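PDB 3HMZ: flavin reductase domain protein, FMN-binding from Shewanella baltica, which binds flavin mononucleotide and is probably an NAD(P)H-dependent oxidoreductase of the flavoredoxin family. Local coordinates for residues Val32-Arg37 with Phe80-Pro85; Trp132-Leu137 with Gly156-Thr161; Met45-Cys50 with Leu60-Asp65. All blocks are in the same frame, centred on the assembly; numbering follows the deposited sequence.

Contact 1: residues Val32-Arg37 with Phe80-Pro85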
ATOM      1  N   VAL A  32      -1.373   7.339   4.695  1.00 14.50           N
ATOM      2  CA  VAL A  32      -1.370   7.547   6.121  1.00 14.39           C
ATOM      3  C   VAL A  32      -0.771   8.867   6.521  1.00 13.69           C
ATOM      4  O   VAL A  32      -0.203   9.581   5.680  1.00 14.80           O
ATOM      5  CB  VAL A  32      -0.606   6.405   6.846  1.00 14.16           C
ATOM      6  CG1 VAL A  32      -1.176   5.034   6.442  1.00 14.75           C
ATOM      7  CG2 VAL A  32       0.897   6.425   6.524  1.00 14.81           C
ATOM      8  N   LEU A  33      -0.948   9.201   7.795  1.00 14.11           N
ATOM      9  CA  LEU A  33      -0.187  10.301   8.414  1.00 14.63           C
ATOM     10  C   LEU A  33       0.849   9.652   9.331  1.00 15.08           C
ATOM     11  O   LEU A  33       0.549   8.727  10.074  1.00 14.53           O
ATOM     12  CB  LEU A  33      -1.066  11.271   9.202  1.00 15.73           C
ATOM     13  CG  LEU A  33      -2.301  11.770   8.481  1.00 15.34           C
ATOM     14  CD1 LEU A  33      -3.089  12.656   9.454  1.00 16.96           C
ATOM     15  CD2 LEU A  33      -2.001  12.465   7.170  1.00 16.66           C
ATOM     16  N   VAL A  34       2.078  10.141   9.245  1.00 15.15           N
ATOM     17  CA  VAL A  34       3.194   9.712  10.099  1.00 14.88           C
ATOM     18  C   VAL A  34       3.411  10.832  11.108  1.00 15.97           C
ATOM     19  O   VAL A  34       3.606  11.991  10.741  1.00 16.76           O
ATOM     20  CB  VAL A  34       4.507   9.485   9.301  1.00 15.24           C
ATOM     21  CG1 VAL A  34       5.627   8.914  10.222  1.00 17.03           C
ATOM     22  CG2 VAL A  34       4.233   8.595   8.048  1.00 15.95           C
ATOM     23  N   SER A  35       3.317  10.500  12.386  1.00 14.86           N
ATOM     24  CA  SER A  35       3.624  11.484  13.439  1.00 16.22           C
ATOM     25  C   SER A  35       4.738  11.010  14.347  1.00 15.69           C
ATOM     26  O   SER A  35       4.913   9.806  14.589  1.00 16.99           O
ATOM     27  CB  SER A  35       2.371  11.827  14.214  1.00 16.52           C
ATOM     28  OG  SER A  35       1.859  10.677  14.860  1.00 16.60           O
ATOM     29  N   ALA A  36       5.447  11.986  14.920  1.00 17.04           N
ATOM     30  CA  ALA A  36       6.592  11.685  15.766  1.00 17.91           C
ATOM     31  C   ALA A  36       6.889  12.875  16.660  1.00 18.79           C
ATOM     32  O   ALA A  36       6.449  13.993  16.373  1.00 18.89           O
ATOM     33  CB  ALA A  36       7.842  11.293  14.899  1.00 20.00           C
ATOM     34  N   ARG A  37       7.637  12.584  17.715  1.00 19.08           N
ATOM     35  CA  ARG A  37       8.059  13.558  18.695  1.00 19.71           C
ATOM     36  C   ARG A  37       9.564  13.471  18.940  1.00 21.97           C
ATOM     37  O   ARG A  37      10.112  12.384  19.064  1.00 22.41           O
ATOM     38  CB  ARG A  37       7.342  13.262  19.992  1.00 21.51           C
ATOM     39  CG  ARG A  37       7.627  14.244  21.144  1.00 22.53           C
ATOM     40  CD  ARG A  37       6.759  13.872  22.321  1.00 23.36           C
ATOM     41  NE  ARG A  37       5.357  14.220  22.038  1.00 21.97           N
ATOM     42  CZ  ARG A  37       4.302  13.959  22.800  1.00 22.77           C
ATOM     43  NH1 ARG A  37       4.393  13.306  23.943  1.00 26.26           N
ATOM     44  NH2 ARG A  37       3.116  14.386  22.396  1.00 23.92           N
ATOM     45  N   PHE A  80       7.213   6.269  16.444  1.00 18.22           N
ATOM     46  CA  PHE A  80       6.297   7.086  15.651  1.00 17.55           C
ATOM     47  C   PHE A  80       4.916   6.449  15.677  1.00 17.24           C
ATOM     48  O   PHE A  80       4.734   5.327  16.155  1.00 18.47           O
ATOM     49  CB  PHE A  80       6.818   7.306  14.216  1.00 17.96           C
ATOM     50  CG  PHE A  80       7.091   6.037  13.442  1.00 17.74           C
ATOM     51  CD1 PHE A  80       8.332   5.387  13.544  1.00 18.46           C
ATOM     52  CD2 PHE A  80       6.158   5.545  12.533  1.00 17.06           C
ATOM     53  CE1 PHE A  80       8.609   4.261  12.820  1.00 19.44           C
ATOM     54  CE2 PHE A  80       6.439   4.407  11.783  1.00 17.32           C
ATOM     55  CZ  PHE A  80       7.679   3.765  11.922  1.00 18.61           C
ATOM     56  N   VAL A  81       3.949   7.206  15.153  1.00 15.83           N
ATOM     57  CA  VAL A  81       2.590   6.714  14.999  1.00 15.42           C
ATOM     58  C   VAL A  81       2.264   6.781  13.491  1.00 15.59           C
ATOM     59  O   VAL A  81       2.612   7.742  12.771  1.00 16.42           O
ATOM     60  CB  VAL A  81       1.535   7.515  15.795  1.00 16.00           C
ATOM     61  CG1 VAL A  81       0.094   6.998  15.515  1.00 16.35           C
ATOM     62  CG2 VAL A  81       1.847   7.496  17.307  1.00 16.70           C
ATOM     63  N   ILE A  82       1.625   5.707  13.039  1.00 15.53           N
ATOM     64  CA  ILE A  82       1.016   5.630  11.690  1.00 14.72           C
ATOM     65  C   ILE A  82      -0.482   5.666  11.935  1.00 14.29           C
ATOM     66  O   ILE A  82      -1.016   4.913  12.747  1.00 15.43           O
ATOM     67  CB  ILE A  82       1.391   4.341  10.954  1.00 14.58           C
ATOM     68  CG1 ILE A  82       2.903   4.323  10.652  1.00 14.74           C
ATOM     69  CG2 ILE A  82       0.575   4.153   9.665  1.00 14.47           C
ATOM     70  CD1 ILE A  82       3.374   5.453   9.739  1.00 15.48           C
ATOM     71  N   GLN A  83      -1.164   6.575  11.260  1.00 14.32           N
ATOM     72  CA  GLN A  83      -2.600   6.707  11.426  1.00 14.38           C
ATOM     73  C   GLN A  83      -3.276   6.923  10.087  1.00 13.53           C
ATOM     74  O   GLN A  83      -2.690   7.455   9.161  1.00 13.97           O
ATOM     75  CB  GLN A  83      -2.957   7.809  12.443  1.00 14.92           C
ATOM     76  CG  GLN A  83      -2.306   9.174  12.201  1.00 13.96           C
ATOM     77  CD  GLN A  83      -1.323   9.537  13.256  1.00 15.75           C
ATOM     78  OE1 GLN A  83      -1.748   9.799  14.396  1.00 16.13           O
ATOM     79  NE2 GLN A  83      -0.032   9.595  12.903  1.00 16.33           N
ATOM     80  N   VAL A  84      -4.518   6.465  10.011  1.00 13.21           N
ATOM     81  CA  VAL A  84      -5.297   6.446   8.783  1.00 13.44           C
ATOM     82  C   VAL A  84      -6.237   7.635   8.744  1.00 12.52           C
ATOM     83  O   VAL A  84      -7.227   7.653   9.488  1.00 14.45           O
ATOM     84  CB  VAL A  84      -6.081   5.111   8.672  1.00 14.05           C
ATOM     85  CG1 VAL A  84      -6.844   5.063   7.372  1.00 14.38           C
ATOM     86  CG2 VAL A  84      -5.122   3.871   8.749  1.00 14.98           C
ATOM     87  N   PRO A  85      -5.965   8.619   7.885  1.00 13.90           N
ATOM     88  CA  PRO A  85      -6.849   9.768   7.792  1.00 14.05           C
ATOM     89  C   PRO A  85      -8.146   9.411   7.038  1.00 13.93           C
ATOM     90  O   PRO A  85      -8.251   8.362   6.385  1.00 15.02           O
ATOM     91  CB  PRO A  85      -6.003  10.802   7.042  1.00 15.74           C
ATOM     92  CG  PRO A  85      -5.166   9.983   6.169  1.00 14.77           C
ATOM     93  CD  PRO A  85      -4.791   8.803   7.035  1.00 14.66           C
TER
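The backbone oxygen L33 O is gripped twice by Q83. Q83 N donates to it in the carbonyl plane at 3.0 Å. Q83 NE2 donates to the same L33 O, also at 3.0 Å, but from 65° above that plane. The second N-H of the amide goes to the hydroxyl S35 OG, 2.9 Å from Q83 NE2. Both partners lie close to the amide plane, and both bonds are nearly straight. The Q83 chain bends at chi2 (-113°), which turns CD toward strand 32-38. With Q83 OE1 accepting from V126 N as well, both ends of the amide are held and its rotation is fixed. S35 OG has a further partner in P124 O. Backbone bonds set the rest of the register: V81 N meets S35 O at 2.8 Å, and L33 N meets Q83 O at 2.8 Å. On the face of V34 and I82 the contacts across the pair are apolar. V34 CG2 touches I82 CD1 at 3.7 Å, the two side chains pointing the same way. V32 CG1 meets I82 CG2 at 3.8 Å. Past the ladder, the P85 ring packs against L33, which also meets helix 90-96. The pairing is that of antiparallel neighbours in the split-barrel FMN-binding fold.

Contact 2: residues Trp132-Leu137 with Gly156-Thr161; sequences WLACKL and GAWADT
W132 and W158 pair backbone to backbone, with W132 N to W158 O and W158 N to W132 O both at 2.9 Å. One step along, A134 N donates to G156 O at 2.8 Å, on a more bent bond. The tight part lies here, on the partly exposed side of W158 and G156. W158 CG is anti to its own carbonyl carbon (chi1 -51°), beside the backbone N. G156 C lies 3.5 Å from the plane of one indole face of W158, offset toward the rim. A CB on residue 156 would run into W158 CH2. The rim of the same ring takes A134 CB in its plane, 3.8 Å from W158 CZ3. W132 turns an edge to its partner, its CE3 3.6 Å from W158 O. An alanine in place of W158 would probably leave A134 CB and the G156 backbone without their cover. The contact is looser toward D160, although buried: W132 CZ3 only brushes A159 CA at 4.0 Å. The polar ends bond elsewhere: W132 NE1 to V126 O, and D160 OD2 to K178 NZ in a salt bridge. No side-chain hydrogen bond or salt bridge crosses, so register rests on the backbone and fit on the indoles.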
ATOM      1  N   TRP A 132      -5.059   4.154  14.443  1.00 14.36           N
ATOM      2  CA  TRP A 132      -3.725   4.545  14.854  1.00 15.20           C
ATOM      3  C   TRP A 132      -2.919   3.306  15.234  1.00 15.67           C
ATOM      4  O   TRP A 132      -3.453   2.399  15.878  1.00 16.00           O
ATOM      5  CB  TRP A 132      -3.769   5.453  16.073  1.00 15.73           C
ATOM      6  CG  TRP A 132      -4.649   6.669  15.957  1.00 15.02           C
ATOM      7  CD1 TRP A 132      -4.246   7.937  15.662  1.00 15.32           C
ATOM      8  CD2 TRP A 132      -6.063   6.734  16.175  1.00 15.05           C
ATOM      9  NE1 TRP A 132      -5.326   8.787  15.639  1.00 15.23           N
ATOM     10  CE2 TRP A 132      -6.456   8.069  15.942  1.00 14.87           C
ATOM     11  CE3 TRP A 132      -7.034   5.792  16.490  1.00 15.44           C
ATOM     12  CZ2 TRP A 132      -7.762   8.474  16.067  1.00 16.49           C
ATOM     13  CZ3 TRP A 132      -8.320   6.185  16.617  1.00 16.25           C
ATOM     14  CH2 TRP A 132      -8.680   7.522  16.401  1.00 17.07           C
ATOM     15  N   LEU A 133      -1.644   3.301  14.845  1.00 15.69           N
ATOM     16  CA  LEU A 133      -0.711   2.244  15.140  1.00 16.34           C
ATOM     17  C   LEU A 133       0.551   2.872  15.756  1.00 15.40           C
ATOM     18  O   LEU A 133       1.230   3.676  15.093  1.00 15.47           O
ATOM     19  CB  LEU A 133      -0.358   1.469  13.872  1.00 16.24           C
ATOM     20  CG  LEU A 133      -1.512   0.800  13.091  1.00 16.11           C
ATOM     21  CD1 LEU A 133      -2.212   1.728  12.090  1.00 18.28           C
ATOM     22  CD2 LEU A 133      -0.995  -0.459  12.341  1.00 18.10           C
ATOM     23  N   ALA A 134       0.850   2.523  17.012  1.00 15.94           N
ATOM     24  CA  ALA A 134       2.082   2.965  17.697  1.00 16.07           C
ATOM     25  C   ALA A 134       3.224   2.046  17.235  1.00 16.51           C
ATOM     26  O   ALA A 134       3.086   0.826  17.281  1.00 18.33           O
ATOM     27  CB  ALA A 134       1.907   2.904  19.163  1.00 17.49           C
ATOM     28  N   CYS A 135       4.326   2.655  16.801  1.00 16.66           N
ATOM     29  CA  CYS A 135       5.418   1.943  16.147  1.00 17.39           C
ATOM     30  C   CYS A 135       6.764   2.211  16.805  1.00 18.29           C
ATOM     31  O   CYS A 135       7.086   3.332  17.174  1.00 18.97           O
ATOM     32  CB  CYS A 135       5.520   2.375  14.690  1.00 17.76           C
ATOM     33  SG  CYS A 135       4.051   2.031  13.702  1.00 18.49           S
ATOM     34  N   LYS A 136       7.535   1.134  16.925  1.00 19.04           N
ATOM     35  CA  LYS A 136       8.889   1.166  17.463  1.00 19.58           C
ATOM     36  C   LYS A 136       9.814   0.801  16.303  1.00 19.36           C
ATOM     37  O   LYS A 136       9.746  -0.308  15.776  1.00 19.90           O
ATOM     38  CB  LYS A 136       9.067   0.177  18.599  1.00 22.13           C
ATOM     39  CG  LYS A 136      10.485   0.182  19.242  1.00 25.14           C
ATOM     40  CD  LYS A 136      10.566  -0.894  20.280  1.00 28.77           C
ATOM     41  CE  LYS A 136      11.936  -0.851  20.954  1.00 31.69           C
ATOM     42  NZ  LYS A 136      12.093  -1.993  21.914  1.00 34.52           N
ATOM     43  N   LEU A 137      10.683   1.728  15.945  1.00 19.10           N
ATOM     44  CA  LEU A 137      11.661   1.513  14.896  1.00 19.63           C
ATOM     45  C   LEU A 137      12.580   0.318  15.182  1.00 19.18           C
ATOM     46  O   LEU A 137      13.044   0.144  16.299  1.00 21.48           O
ATOM     47  CB  LEU A 137      12.540   2.764  14.699  1.00 21.15           C
ATOM     48  CG  LEU A 137      13.581   2.776  13.565  1.00 21.54           C
ATOM     49  CD1 LEU A 137      12.899   2.688  12.177  1.00 21.60           C
ATOM     50  CD2 LEU A 137      14.513   3.990  13.680  1.00 23.17           C
ATOM     51  N   GLY A 156       1.078  -1.184  19.481  1.00 17.61           N
ATOM     52  CA  GLY A 156      -0.247  -0.883  19.933  1.00 17.64           C
ATOM     53  C   GLY A 156      -1.069  -0.429  18.745  1.00 15.46           C
ATOM     54  O   GLY A 156      -0.502   0.142  17.798  1.00 17.70           O
ATOM     55  N   ALA A 157      -2.376  -0.717  18.777  1.00 15.80           N
ATOM     56  CA  ALA A 157      -3.271  -0.345  17.688  1.00 15.67           C
ATOM     57  C   ALA A 157      -4.640  -0.038  18.236  1.00 14.67           C
ATOM     58  O   ALA A 157      -5.098  -0.697  19.194  1.00 15.82           O
ATOM     59  CB  ALA A 157      -3.310  -1.453  16.646  1.00 16.87           C
ATOM     60  N   TRP A 158      -5.301   0.969  17.648  1.00 15.03           N
ATOM     61  CA  TRP A 158      -6.621   1.430  18.087  1.00 15.20           C
ATOM     62  C   TRP A 158      -7.381   1.929  16.874  1.00 14.44           C
ATOM     63  O   TRP A 158      -6.783   2.297  15.872  1.00 16.48           O
ATOM     64  CB  TRP A 158      -6.504   2.591  19.112  1.00 15.59           C
ATOM     65  CG  TRP A 158      -5.593   2.303  20.257  1.00 16.00           C
ATOM     66  CD1 TRP A 158      -5.950   1.803  21.479  1.00 17.74           C
ATOM     67  CD2 TRP A 158      -4.166   2.416  20.278  1.00 15.79           C
ATOM     68  NE1 TRP A 158      -4.859   1.658  22.283  1.00 17.93           N
ATOM     69  CE2 TRP A 158      -3.740   2.034  21.583  1.00 17.13           C
ATOM     70  CE3 TRP A 158      -3.212   2.847  19.360  1.00 16.01           C
ATOM     71  CZ2 TRP A 158      -2.387   2.054  21.960  1.00 17.36           C
ATOM     72  CZ3 TRP A 158      -1.866   2.890  19.750  1.00 16.10           C
ATOM     73  CH2 TRP A 158      -1.470   2.480  21.043  1.00 16.48           C
ATOM     74  N   ALA A 159      -8.696   1.959  16.965  1.00 14.47           N
ATOM     75  CA  ALA A 159      -9.515   2.484  15.901  1.00 14.95           C
ATOM     76  C   ALA A 159     -10.860   2.975  16.369  1.00 15.14           C
ATOM     77  O   ALA A 159     -11.380   2.536  17.405  1.00 16.29           O
ATOM     78  CB  ALA A 159      -9.685   1.399  14.772  1.00 15.19           C
ATOM     79  N   ASP A 160     -11.426   3.860  15.556  1.00 15.63           N
ATOM     80  CA  ASP A 160     -12.794   4.366  15.731  1.00 16.32           C
ATOM     81  C   ASP A 160     -13.743   3.216  15.421  1.00 14.88           C
ATOM     82  O   ASP A 160     -13.822   2.771  14.267  1.00 15.88           O
ATOM     83  CB  ASP A 160     -12.968   5.555  14.778  1.00 17.60           C
ATOM     84  CG  ASP A 160     -14.335   6.103  14.727  1.00 19.99           C
ATOM     85  OD1 ASP A 160     -15.291   5.524  15.266  1.00 19.80           O
ATOM     86  OD2 ASP A 160     -14.428   7.176  14.081  1.00 25.47           O
ATOM     87  N   THR A 161     -14.518   2.806  16.424  1.00 16.46           N
ATOM     88  CA  THR A 161     -15.386   1.658  16.268  1.00 17.50           C
ATOM     89  C   THR A 161     -16.522   1.843  15.281  1.00 17.64           C
ATOM     90  O   THR A 161     -17.127   0.860  14.887  1.00 20.23           O
ATOM     91  CB  THR A 161     -15.977   1.203  17.602  1.00 18.32           C
ATOM     92  OG1 THR A 161     -16.741   2.264  18.187  1.00 19.67           O
ATOM     93  CG2 THR A 161     -14.849   0.739  18.582  1.00 19.69           C
TER

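Contact 3: residues Met45-Cys50 with Leu60-Asp65. With FMN (flavin mononucleotide), chain B; EDO (1,2-ethanediol), chain I.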
HETATM    1  N   MSE A  45       3.467  14.317   8.997  1.00 15.61           N
HETATM    2  CA  MSE A  45       3.555  14.394   7.541  1.00 16.41           C
HETATM    3  C   MSE A  45       2.646  13.331   6.915  1.00 16.14           C
HETATM    4  O   MSE A  45       2.148  12.454   7.617  1.00 16.35           O
HETATM    5  CB  MSE A  45       4.991  14.182   7.043  1.00 17.29           C
HETATM    6  CG  MSE A  45       5.588  12.811   7.372  1.00 17.93           C
HETATM    7 SE   MSE A  45       7.277  12.495   6.531  0.75 20.55          SE
HETATM    8  CE  MSE A  45       6.772  11.224   5.179  1.00 20.26           C
ATOM      9  N   ALA A  46       2.445  13.444   5.604  1.00 16.24           N
ATOM     10  CA  ALA A  46       1.679  12.454   4.842  1.00 15.65           C
ATOM     11  C   ALA A  46       2.649  11.428   4.249  1.00 15.01           C
ATOM     12  O   ALA A  46       3.769  11.776   3.821  1.00 16.81           O
ATOM     13  CB  ALA A  46       0.865  13.092   3.741  1.00 16.57           C
ATOM     14  N   ALA A  47       2.239  10.162   4.250  1.00 14.71           N
ATOM     15  CA  ALA A  47       2.984   9.091   3.587  1.00 16.04           C
ATOM     16  C   ALA A  47       2.052   8.148   2.839  1.00 14.86           C
ATOM     17  O   ALA A  47       1.205   7.487   3.456  1.00 15.57           O
ATOM     18  CB  ALA A  47       3.874   8.283   4.556  1.00 16.31           C
ATOM     19  N   ALA A  48       2.176   8.114   1.507  1.00 14.94           N
ATOM     20  CA  ALA A  48       1.513   7.071   0.733  1.00 15.21           C
ATOM     21  C   ALA A  48       2.266   5.742   0.819  1.00 16.02           C
ATOM     22  O   ALA A  48       1.657   4.673   0.695  1.00 17.38           O
ATOM     23  CB  ALA A  48       1.386   7.473  -0.726  1.00 16.58           C
ATOM     24  N   TRP A  49       3.595   5.798   1.027  1.00 15.20           N
ATOM     25  CA  TRP A  49       4.437   4.592   0.920  1.00 14.73           C
ATOM     26  C   TRP A  49       4.667   3.911   2.252  1.00 15.82           C
ATOM     27  O   TRP A  49       5.781   3.762   2.712  1.00 16.93           O
ATOM     28  CB  TRP A  49       5.720   4.907   0.168  1.00 16.19           C
ATOM     29  CG  TRP A  49       5.506   5.403  -1.217  1.00 16.25           C
ATOM     30  CD1 TRP A  49       4.336   5.437  -1.923  1.00 16.82           C
ATOM     31  CD2 TRP A  49       6.508   5.884  -2.107  1.00 16.46           C
ATOM     32  NE1 TRP A  49       4.532   5.971  -3.196  1.00 17.44           N
ATOM     33  CE2 TRP A  49       5.864   6.236  -3.332  1.00 16.66           C
ATOM     34  CE3 TRP A  49       7.902   6.060  -1.998  1.00 17.43           C
ATOM     35  CZ2 TRP A  49       6.563   6.761  -4.400  1.00 17.64           C
ATOM     36  CZ3 TRP A  49       8.582   6.589  -3.067  1.00 18.21           C
ATOM     37  CH2 TRP A  49       7.918   6.930  -4.251  1.00 17.07           C
ATOM     38  N   CYS A  50       3.569   3.490   2.858  1.00 15.93           N
ATOM     39  CA  CYS A  50       3.531   2.786   4.125  1.00 14.97           C
ATOM     40  C   CYS A  50       2.794   1.480   3.870  1.00 14.86           C
ATOM     41  O   CYS A  50       1.738   1.500   3.291  1.00 16.33           O
ATOM     42  CB  CYS A  50       2.803   3.611   5.178  1.00 15.67           C
ATOM     43  SG  CYS A  50       2.714   2.742   6.774  1.00 17.25           S
ATOM     44  N   LEU A  60       5.511  -3.036  10.017  1.00 16.65           N
ATOM     45  CA  LEU A  60       5.247  -2.247   8.822  1.00 16.46           C
ATOM     46  C   LEU A  60       6.502  -1.579   8.298  1.00 16.58           C
ATOM     47  O   LEU A  60       7.541  -1.528   9.004  1.00 17.92           O
ATOM     48  CB  LEU A  60       4.079  -1.267   9.067  1.00 16.50           C
ATOM     49  CG  LEU A  60       4.265  -0.215  10.169  1.00 15.61           C
ATOM     50  CD1 LEU A  60       5.284   0.910   9.811  1.00 17.49           C
ATOM     51  CD2 LEU A  60       2.896   0.417  10.448  1.00 16.59           C
ATOM     52  N   THR A  61       6.422  -1.174   7.039  1.00 16.51           N
ATOM     53  CA  THR A  61       7.448  -0.401   6.401  1.00 17.08           C
ATOM     54  C   THR A  61       6.909   0.989   6.121  1.00 15.50           C
ATOM     55  O   THR A  61       5.705   1.155   5.873  1.00 16.16           O
ATOM     56  CB  THR A  61       7.961  -1.010   5.066  1.00 17.65           C
ATOM     57  OG1 THR A  61       6.851  -1.205   4.172  1.00 16.76           O
ATOM     58  CG2 THR A  61       8.715  -2.339   5.324  1.00 19.18           C
ATOM     59  N   VAL A  62       7.801   1.981   6.079  1.00 16.20           N
ATOM     60  CA  VAL A  62       7.462   3.321   5.579  1.00 16.00           C
ATOM     61  C   VAL A  62       8.711   3.920   4.920  1.00 16.41           C
ATOM     62  O   VAL A  62       9.835   3.690   5.384  1.00 18.27           O
ATOM     63  CB  VAL A  62       6.838   4.226   6.651  1.00 17.23           C
ATOM     64  CG1 VAL A  62       7.820   4.526   7.848  1.00 18.15           C
ATOM     65  CG2 VAL A  62       6.267   5.469   6.001  1.00 18.93           C
ATOM     66  N   VAL A  63       8.504   4.600   3.814  1.00 17.01           N
ATOM     67  CA  VAL A  63       9.559   5.275   3.077  1.00 17.13           C
ATOM     68  C   VAL A  63       9.536   6.732   3.497  1.00 18.08           C
ATOM     69  O   VAL A  63       8.509   7.412   3.368  1.00 19.49           O
ATOM     70  CB  VAL A  63       9.386   5.118   1.570  1.00 16.94           C
ATOM     71  CG1 VAL A  63      10.576   5.731   0.868  1.00 19.05           C
ATOM     72  CG2 VAL A  63       9.224   3.631   1.199  1.00 18.17           C
ATOM     73  N   LEU A  64      10.666   7.221   4.014  1.00 18.66           N
ATOM     74  CA  LEU A  64      10.774   8.598   4.521  1.00 18.63           C
ATOM     75  C   LEU A  64      11.922   9.302   3.824  1.00 19.04           C
ATOM     76  O   LEU A  64      13.082   8.949   4.010  1.00 20.82           O
ATOM     77  CB  LEU A  64      10.990   8.595   6.018  1.00 18.86           C
ATOM     78  CG  LEU A  64       9.966   7.842   6.875  1.00 20.07           C
ATOM     79  CD1 LEU A  64      10.471   7.716   8.338  1.00 19.47           C
ATOM     80  CD2 LEU A  64       8.601   8.479   6.785  1.00 20.09           C
ATOM     81  N   ASP A  65      11.608  10.330   3.059  1.00 19.34           N
ATOM     82  CA  ASP A  65      12.632  11.063   2.320  1.00 19.87           C
ATOM     83  C   ASP A  65      13.602  11.752   3.296  1.00 21.14           C
ATOM     84  O   ASP A  65      13.210  12.218   4.362  1.00 20.98           O
ATOM     85  CB  ASP A  65      11.988  12.063   1.395  1.00 21.22           C
ATOM     86  CG  ASP A  65      12.962  12.636   0.409  1.00 23.21           C
ATOM     87  OD1 ASP A  65      13.609  13.651   0.751  1.00 24.50           O
ATOM     88  OD2 ASP A  65      13.077  12.071  -0.710  1.00 26.51           O
TER
HETATM   89  N1  FMN B 500       7.095  11.760   1.746  1.00 16.49           N
HETATM   90  C2  FMN B 500       7.788  10.614   2.053  1.00 17.19           C
HETATM   91  O2  FMN B 500       8.946  10.706   2.462  1.00 19.38           O
HETATM   92  N3  FMN B 500       7.157   9.391   1.925  1.00 17.86           N
HETATM   93  C4  FMN B 500       5.882   9.256   1.468  1.00 16.83           C
HETATM   94  O4  FMN B 500       5.396   8.099   1.357  1.00 17.20           O
HETATM   95  C4A FMN B 500       5.194  10.434   1.138  1.00 16.70           C
HETATM   96  N5  FMN B 500       3.888  10.388   0.685  1.00 17.22           N
HETATM   97  C5A FMN B 500       3.116  11.532   0.541  1.00 16.67           C
HETATM   98  C6  FMN B 500       1.744  11.454   0.258  1.00 16.68           C
HETATM   99  C7  FMN B 500       0.973  12.599   0.091  1.00 16.65           C
HETATM  100  C7M FMN B 500      -0.493  12.499  -0.191  1.00 16.47           C
HETATM  101  C8  FMN B 500       1.585  13.851   0.204  1.00 16.84           C
HETATM  102  C8M FMN B 500       0.792  15.129   0.022  1.00 18.62           C
HETATM  103  C9  FMN B 500       2.941  13.911   0.494  1.00 16.60           C
HETATM  104  C9A FMN B 500       3.740  12.792   0.669  1.00 17.38           C
HETATM  105  N10 FMN B 500       5.097  12.840   0.977  1.00 17.04           N
HETATM  106  C10 FMN B 500       5.799  11.684   1.279  1.00 16.70           C
HETATM  107  C1' FMN B 500       5.802  14.142   1.242  1.00 16.38           C
HETATM  108  C2' FMN B 500       5.888  14.553   2.719  1.00 16.62           C
HETATM  109  O2' FMN B 500       4.643  14.356   3.409  1.00 17.58           O
HETATM  110  C3' FMN B 500       6.298  16.021   2.720  1.00 16.99           C
HETATM  111  O3' FMN B 500       7.616  16.130   2.190  1.00 19.06           O
HETATM  112  C4' FMN B 500       6.123  16.721   4.083  1.00 17.87           C
HETATM  113  O4' FMN B 500       6.087  18.121   3.824  1.00 19.50           O
HETATM  114  C5' FMN B 500       7.215  16.414   5.089  1.00 17.53           C
HETATM  115  O5' FMN B 500       6.946  17.190   6.257  1.00 18.37           O
HETATM  116  P   FMN B 500       8.072  17.367   7.381  1.00 19.14           P
HETATM  117  O1P FMN B 500       7.462  18.404   8.309  1.00 20.37           O
HETATM  118  O2P FMN B 500       8.359  16.047   8.039  1.00 18.58           O
HETATM  119  O3P FMN B 500       9.323  17.871   6.711  1.00 20.81           O
HETATM  120  C1  EDO I 204      11.037   9.023  -1.126  1.00 43.17           C
HETATM  121  O1  EDO I 204      11.042  10.415  -1.462  1.00 42.13           O
HETATM  122  C2  EDO I 204      12.422   8.609  -0.647  1.00 43.81           C
HETATM  123  O2  EDO I 204      13.270   8.132  -1.701  1.00 44.46           O
HETATM  124  O   HOH W   1       6.970   0.987   2.529  1.00 18.04           O
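V63 N donates to W49 O at 3.1 Å, the one direct hydrogen bond between the two segments. A water also donates to W49 O and reaches T61 OG1. Beside it, C50 and V62 form a non-hydrogen-bonded antiparallel pair. Among the apolar contacts, V63 CB lies at the edge of the W49 indole, in its plane, and V63 CG2 touches W49 CB. V62 CG2 touches both A47 CB and C50 CB. M45, modelled as selenomethionine, bends at chi3 (-107°), and its CE lies 3.7 Å from L64 CD2. These segments belong to the hairpin of strands 41-55 and 58-63, with an inverse gamma turn centred on W49. The turn and the end of the second strand grip the flavin of the FMN-binding barrel. W49 NE1 bonds N27 OD1 of the second subunit, so the dimer partner helps to place the indole.

The two segments bind the flavin through backbone atoms; side chains of N43, T70 and K107 also bond FMN. A48 N donates to FMN N5 at 3.0 Å, and W49 N to FMN O4 at 2.9 Å. From the other segment, FMN N3 donates to V63 O at 2.8 Å, and D65 N donates to FMN O2 at 2.8 Å. FMN O2' donates to A46 O at 2.8 Å. M45 CE sits over one face of the flavin's pyrimidine ring, 3.3 Å from FMN C2.

Overall arrangement
All three contacts lie in one curled antiparallel sheet. Contact 1 is in the middle: its centre is about 9 Å from the centres of contact 2 and contact 3, which are about 15 Å from each other. Strand 79-84 joins it to contact 2 through a probable bond from L133 N to I82 O, 2.7 Å. Strand 32-38 joins it to contact 3 through a probable bond from V34 N to M45 O, 2.8 Å. Contacts 2 and 3 meet where C135 SG packs on L60 CD2 at 3.8 Å. FMN sits directly on contact 3. Contact 1 begins one strand further along the sheet, with the V34 side chain about 7 Å from FMN, and contact 2 lies away from the site.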